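Local structure of DnaD domain protein (Enterococcus faecalis, 2I5U) at residues 6-11 with 47-52; 22-27 with 65-70. The protein is of unknown function but, as a DnaB/DnaD family member represented here by its DnaD domain, probably takes part in starting DNA replication. All blocks are in the same frame, centred on the assembly; numbering follows the deposited sequence.

Interaction 1: 6-11 with 47-52; sequences SIWENN and KAIEIA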
loop_
_atom_site.group_PDB
_atom_site.type_symbol
_atom_site.label_atom_id
_atom_site.label_comp_id
_atom_site.label_asym_id
_atom_site.label_seq_id
_atom_site.Cartn_x
_atom_site.Cartn_y
_atom_site.Cartn_z
ATOM N N SER A 6 -0.603 -1.369 -10.931
ATOM C CA SER A 6 0.387 -1.002 -11.963
ATOM C C SER A 6 1.795 -0.819 -11.390
ATOM O O SER A 6 2.776 -1.306 -11.954
ATOM C CB SER A 6 -0.009 0.276 -12.696
ATOM O OG SER A 6 -1.304 0.168 -13.266
ATOM N N ILE A 7 1.923 -0.089 -10.294
ATOM C CA ILE A 7 3.238 0.089 -9.713
ATOM C C ILE A 7 3.795 -1.241 -9.217
ATOM O O ILE A 7 4.980 -1.514 -9.374
ATOM C CB ILE A 7 3.316 1.224 -8.648
ATOM C CG1 ILE A 7 4.785 1.514 -8.330
ATOM C CG2 ILE A 7 2.511 0.895 -7.397
ATOM C CD1 ILE A 7 5.038 2.728 -7.526
ATOM N N TRP A 8 2.946 -2.097 -8.648
ATOM C CA TRP A 8 3.346 -3.432 -8.227
ATOM C C TRP A 8 3.837 -4.266 -9.411
ATOM O O TRP A 8 4.974 -4.763 -9.434
ATOM C CB TRP A 8 2.159 -4.117 -7.548
ATOM C CG TRP A 8 2.386 -5.509 -7.022
ATOM C CD1 TRP A 8 2.346 -6.673 -7.731
ATOM C CD2 TRP A 8 2.594 -5.885 -5.653
ATOM N NE1 TRP A 8 2.544 -7.744 -6.899
ATOM C CE2 TRP A 8 2.703 -7.286 -5.620
ATOM C CE3 TRP A 8 2.719 -5.165 -4.445
ATOM C CZ2 TRP A 8 2.949 -7.986 -4.442
ATOM C CZ3 TRP A 8 2.941 -5.875 -3.277
ATOM C CH2 TRP A 8 3.047 -7.260 -3.287
ATOM N N GLU A 9 2.982 -4.408 -10.425
ATOM C CA GLU A 9 3.273 -5.330 -11.513
ATOM C C GLU A 9 4.386 -4.887 -12.456
ATOM O O GLU A 9 5.009 -5.727 -13.092
ATOM C CB GLU A 9 1.989 -5.660 -12.284
ATOM C CG GLU A 9 1.014 -6.409 -11.403
ATOM C CD GLU A 9 -0.194 -6.933 -12.122
ATOM O OE1 GLU A 9 -0.523 -6.405 -13.223
ATOM O OE2 GLU A 9 -0.854 -7.852 -11.551
ATOM N N ASN A 10 4.672 -3.588 -12.514
ATOM C CA ASN A 10 5.739 -3.090 -13.374
ATOM C C ASN A 10 7.068 -2.922 -12.661
ATOM O O ASN A 10 8.020 -2.388 -13.241
ATOM C CB ASN A 10 5.298 -1.784 -14.035
ATOM C CG ASN A 10 4.241 -2.024 -15.073
ATOM O OD1 ASN A 10 4.556 -2.504 -16.174
ATOM N ND2 ASN A 10 2.982 -1.743 -14.734
ATOM N N ASN A 11 7.155 -3.381 -11.419
ATOM C CA ASN A 11 8.372 -3.151 -10.658
ATOM C C ASN A 11 8.952 -4.402 -10.040
ATOM O O ASN A 11 9.703 -4.322 -9.070
ATOM C CB ASN A 11 8.167 -2.015 -9.645
ATOM C CG ASN A 11 8.097 -0.676 -10.310
ATOM O OD1 ASN A 11 7.027 -0.056 -10.409
ATOM N ND2 ASN A 11 9.212 -0.239 -10.827
ATOM N N LYS A 47 3.228 5.093 -2.183
ATOM C CA LYS A 47 4.480 5.531 -1.566
ATOM C C LYS A 47 5.192 4.385 -0.821
ATOM O O LYS A 47 6.409 4.257 -0.892
ATOM C CB LYS A 47 4.239 6.706 -0.618
ATOM C CG LYS A 47 5.492 7.248 0.030
ATOM C CD LYS A 47 6.335 8.038 -0.956
ATOM C CE LYS A 47 7.825 7.904 -0.696
ATOM N NZ LYS A 47 8.386 6.728 -1.423
ATOM N N ALA A 48 4.441 3.580 -0.068
ATOM C CA ALA A 48 5.033 2.437 0.631
ATOM C C ALA A 48 5.641 1.470 -0.392
ATOM O O ALA A 48 6.695 0.901 -0.158
ATOM C CB ALA A 48 3.995 1.714 1.510
ATOM N N ILE A 49 4.982 1.270 -1.520
ATOM C CA ILE A 49 5.538 0.383 -2.556
ATOM C C ILE A 49 6.840 0.940 -3.120
ATOM O O ILE A 49 7.832 0.198 -3.297
ATOM C CB ILE A 49 4.518 0.126 -3.688
ATOM C CG1 ILE A 49 3.381 -0.726 -3.132
ATOM C CG2 ILE A 49 5.163 -0.582 -4.864
ATOM C CD1 ILE A 49 2.147 -0.850 -4.087
ATOM N N GLU A 50 6.874 2.242 -3.341
ATOM C CA GLU A 50 8.112 2.916 -3.786
ATOM C C GLU A 50 9.247 2.719 -2.790
ATOM O O GLU A 50 10.392 2.444 -3.172
ATOM C CB GLU A 50 7.869 4.411 -3.980
ATOM C CG GLU A 50 7.039 4.698 -5.209
ATOM C CD GLU A 50 6.826 6.170 -5.462
ATOM O OE1 GLU A 50 6.554 6.914 -4.496
ATOM O OE2 GLU A 50 6.915 6.579 -6.650
ATOM N N ILE A 51 8.930 2.850 -1.507
ATOM C CA ILE A 51 9.934 2.638 -0.440
ATOM C C ILE A 51 10.474 1.197 -0.479
ATOM O O ILE A 51 11.671 0.968 -0.376
ATOM C CB ILE A 51 9.331 2.975 0.942
ATOM C CG1 ILE A 51 9.115 4.487 1.082
ATOM C CG2 ILE A 51 10.217 2.485 2.065
ATOM C CD1 ILE A 51 8.230 4.903 2.243
ATOM N N ALA A 52 9.586 0.243 -0.690
ATOM C CA ALA A 52 9.960 -1.158 -0.770
ATOM C C ALA A 52 10.840 -1.428 -1.990
ATOM O O ALA A 52 11.783 -2.219 -1.920
ATOM C CB ALA A 52 8.683 -2.038 -0.814
#

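Interaction 2: 22-27 with 65-70; sequences TDFDYW and AILKDW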
loop_
_atom_site.group_PDB
_atom_site.type_symbol
_atom_site.label_atom_id
_atom_site.label_comp_id
_atom_site.label_asym_id
_atom_site.label_seq_id
_atom_site.Cartn_x
_atom_site.Cartn_y
_atom_site.Cartn_z
ATOM N N THR A 22 -6.863 -7.921 -1.973
ATOM C CA THR A 22 -7.785 -7.902 -0.830
ATOM C C THR A 22 -7.158 -7.115 0.309
ATOM O O THR A 22 -7.803 -6.277 0.923
ATOM C CB THR A 22 -8.112 -9.337 -0.359
ATOM O OG1 THR A 22 -8.783 -10.039 -1.422
ATOM C CG2 THR A 22 -8.956 -9.318 0.892
ATOM N N ASP A 23 -5.885 -7.392 0.584
ATOM C CA ASP A 23 -5.159 -6.731 1.664
ATOM C C ASP A 23 -5.067 -5.235 1.444
ATOM O O ASP A 23 -5.248 -4.440 2.373
ATOM C CB ASP A 23 -3.752 -7.338 1.817
ATOM C CG ASP A 23 -3.763 -8.747 2.384
ATOM O OD1 ASP A 23 -4.704 -9.107 3.125
ATOM O OD2 ASP A 23 -2.827 -9.517 2.103
ATOM N N PHE A 24 -4.783 -4.830 0.218
ATOM C CA PHE A 24 -4.674 -3.403 -0.060
ATOM C C PHE A 24 -6.047 -2.717 -0.030
ATOM O O PHE A 24 -6.144 -1.552 0.383
ATOM C CB PHE A 24 -3.918 -3.138 -1.372
ATOM C CG PHE A 24 -2.422 -3.342 -1.269
ATOM C CD1 PHE A 24 -1.687 -2.905 -0.175
ATOM C CD2 PHE A 24 -1.735 -3.924 -2.302
ATOM C CE1 PHE A 24 -0.290 -3.080 -0.117
ATOM C CE2 PHE A 24 -0.352 -4.090 -2.242
ATOM C CZ PHE A 24 0.357 -3.673 -1.141
ATOM N N ASP A 25 -7.100 -3.400 -0.496
ATOM C CA ASP A 25 -8.469 -2.853 -0.395
ATOM C C ASP A 25 -8.809 -2.583 1.062
ATOM O O ASP A 25 -9.397 -1.543 1.406
ATOM C CB ASP A 25 -9.521 -3.828 -0.947
ATOM C CG ASP A 25 -9.600 -3.843 -2.452
ATOM O OD1 ASP A 25 -9.144 -2.880 -3.081
ATOM O OD2 ASP A 25 -10.179 -4.826 -3.001
ATOM N N TYR A 26 -8.434 -3.517 1.919
ATOM C CA TYR A 26 -8.694 -3.406 3.348
ATOM C C TYR A 26 -7.864 -2.276 3.952
ATOM O O TYR A 26 -8.343 -1.551 4.817
ATOM C CB TYR A 26 -8.441 -4.735 4.054
ATOM C CG TYR A 26 -9.320 -4.901 5.237
ATOM C CD1 TYR A 26 -10.632 -5.360 5.093
ATOM C CD2 TYR A 26 -8.891 -4.511 6.496
ATOM C CE1 TYR A 26 -11.463 -5.470 6.177
ATOM C CE2 TYR A 26 -9.723 -4.630 7.592
ATOM C CZ TYR A 26 -11.004 -5.107 7.417
ATOM O OH TYR A 26 -11.858 -5.208 8.480
ATOM N N TRP A 27 -6.644 -2.071 3.452
ATOM C CA TRP A 27 -5.802 -0.975 3.930
ATOM C C TRP A 27 -6.405 0.368 3.571
ATOM O O TRP A 27 -6.379 1.292 4.379
ATOM C CB TRP A 27 -4.384 -1.072 3.345
ATOM C CG TRP A 27 -3.434 -1.774 4.247
ATOM C CD1 TRP A 27 -2.766 -2.956 4.015
ATOM C CD2 TRP A 27 -3.022 -1.325 5.523
ATOM N NE1 TRP A 27 -1.977 -3.260 5.087
ATOM C CE2 TRP A 27 -2.120 -2.277 6.034
ATOM C CE3 TRP A 27 -3.361 -0.217 6.311
ATOM C CZ2 TRP A 27 -1.535 -2.147 7.300
ATOM C CZ3 TRP A 27 -2.774 -0.077 7.559
ATOM C CH2 TRP A 27 -1.877 -1.049 8.046
ATOM N N ALA A 65 4.334 -3.575 7.157
ATOM C CA ALA A 65 4.992 -2.993 8.334
ATOM C C ALA A 65 5.009 -1.475 8.242
ATOM O O ALA A 65 4.759 -0.772 9.246
ATOM C CB ALA A 65 6.381 -3.533 8.477
ATOM N N ILE A 66 5.313 -0.962 7.052
ATOM C CA ILE A 66 5.322 0.481 6.836
ATOM C C ILE A 66 3.948 1.079 7.073
ATOM O O ILE A 66 3.789 2.062 7.783
ATOM C CB ILE A 66 5.756 0.837 5.407
ATOM C CG1 ILE A 66 7.187 0.381 5.140
ATOM C CG2 ILE A 66 5.643 2.340 5.176
ATOM C CD1 ILE A 66 7.609 0.459 3.681
ATOM N N LEU A 67 2.948 0.492 6.445
ATOM C CA LEU A 67 1.577 0.991 6.573
ATOM C C LEU A 67 1.041 0.940 8.013
ATOM O O LEU A 67 0.277 1.815 8.414
ATOM C CB LEU A 67 0.641 0.219 5.630
ATOM C CG LEU A 67 0.937 0.381 4.139
ATOM C CD1 LEU A 67 0.040 -0.578 3.371
ATOM C CD2 LEU A 67 0.778 1.818 3.685
ATOM N N LYS A 68 1.394 -0.094 8.773
ATOM C CA LYS A 68 0.927 -0.189 10.177
ATOM C C LYS A 68 1.432 0.974 10.989
ATOM O O LYS A 68 0.716 1.490 11.891
ATOM C CB LYS A 68 1.405 -1.477 10.839
ATOM C CG LYS A 68 0.666 -2.701 10.408
ATOM C CD LYS A 68 1.164 -3.920 11.154
ATOM C CE LYS A 68 0.509 -5.197 10.646
ATOM N NZ LYS A 68 1.075 -6.462 11.265
ATOM N N ASP A 69 2.684 1.368 10.734
ATOM C CA ASP A 69 3.281 2.533 11.388
ATOM C C ASP A 69 2.447 3.759 11.085
ATOM O O ASP A 69 1.955 4.435 11.988
ATOM C CB ASP A 69 4.706 2.792 10.885
ATOM C CG ASP A 69 5.694 1.766 11.359
ATOM O OD1 ASP A 69 5.463 1.148 12.410
ATOM O OD2 ASP A 69 6.728 1.593 10.684
ATOM N N TRP A 70 2.268 4.019 9.798
ATOM C CA TRP A 70 1.573 5.213 9.355
ATOM C C TRP A 70 0.144 5.272 9.893
ATOM O O TRP A 70 -0.339 6.346 10.287
ATOM C CB TRP A 70 1.582 5.264 7.822
ATOM C CG TRP A 70 2.965 5.453 7.241
ATOM C CD1 TRP A 70 4.114 5.714 7.924
ATOM C CD2 TRP A 70 3.325 5.419 5.852
ATOM N NE1 TRP A 70 5.169 5.819 7.060
ATOM C CE2 TRP A 70 4.714 5.649 5.777
ATOM C CE3 TRP A 70 2.610 5.198 4.668
ATOM C CZ2 TRP A 70 5.406 5.707 4.558
ATOM C CZ3 TRP A 70 3.304 5.244 3.447
ATOM C CH2 TRP A 70 4.681 5.489 3.407
#

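Interaction 1: 6-11 with 47-52
Ile7 and Ile49 meet where helix 2-9 packs on helix 38-55 in the all-helical fold of the DnaD domain, the nearest backbone pair across the contact being Trp8 and Ile49, with CA atoms 7.2 Å apart. The contact is apolar, and no hydrogen bond spans it. The two isoleucines lie alongside each other and run in opposite directions, and the methyl Ile7 CG2 sits against both branches of Ile49, 3.8 Å from Ile49 CD1 and 4.0 Å from Ile49 CG2. With Ile7 CG1 opposite its own backbone N (chi1 -168°), the longer branch passes beyond Ile49 and brings Ile7 CD1 to 3.6 Å from Glu50 CG, crossing that side chain at about a right angle. Glu50 therefore contributes its aliphatic part here, while its carboxylate atom OE1 forms a salt bridge with Lys47 NZ on its own helix at 3.6 Å. Trp8 adds a looser contact: Ile49 CD1 stands near the ring plane, at the indole edge, 4.4 Å from Trp8 CE3. Phe13 in the following loop touches both Trp8 and Ile49. Where helix 2-9 ends, Ser6 O accepts two hydrogen bonds from Asn10: Asn10 N reaches it from one face of the carbonyl plane and Asn10 ND2 from the other, the latter at 2.8 Å with an N-H...O angle of 156°.

Interaction 2: 22-27 with 65-70
Segments 22-27 of helix 18-32 and 65-70 of helix 60-73 run nearly parallel and are joined here by Trp27, whose indole lies against Leu67 and Lys68. The axes of the two segments diverge by 11° and come no closer than 12.3 Å, a wide separation that the indole spans, since its far rim reaches the opposite backbone: Trp27 CH2 is 3.5 Å from Leu67 C. Leu67 covers one indole face with two of its carbons. Leu67 CB makes a CH-pi contact, 3.6 Å from the centroid of the six-membered ring of Trp27 and 10° off its normal. Leu67 CD1 extends away from CA (chi2 173°) and thereby runs on over the five-membered ring of the same face, nearly equidistant from all five of its atoms; the nearest, Trp27 CD1, is 3.7 Å away. The leucine thus lies along the length of the indole, one carbon to each ring.

Within the four-helix DnaD domain, this is where Trp27 and Phe24 of helix 18-32 meet Leu67 of helix 60-73; these three are buried, and Lys68 lies at the outer margin. Trp27 also meets the ring of Phe31, and its NE1 has weak hydrogen bonds to Tyr60 OH and Asn64 OD1, which may help to hold the ring's orientation. Lys68 approaches differently from Leu67: its CG lies in the indole plane, at the edge, 3.8 Å from Trp27 CH2, and the extended chain crosses the tryptophan at about a right angle before its end leads away. The same methyl that covers the five-membered ring, Leu67 CD1, also meets the edge of the Phe24 ring, 4.3 Å from Phe24 CE1, while Tyr60 meets Phe24 edge-to-face.

The centres of interactions 1 and 2 lie 14 Å apart, yet their segments touch directly, so each contact borders the same helical interior. Helix 38-55 does most of the joining: Ile51 CG2 packs on Ile66 CD1 at 3.7 Å, and Ala48 CB lies 3.9 Å from Leu67 CD2. A second bridge is aromatic, with Trp8 CZ3 3.9 Å from Phe24 CE2, linking helix 2-9 to helix 18-32. Interaction 1 pairs helices 2-9 and 38-55, interaction 2 pairs 18-32 and 60-73, and these direct contacts tie all four together; along the chain the segments alternate. A bound magnesium ion lies about 10 Å from the side chain of Phe24, too far for contact with this residue.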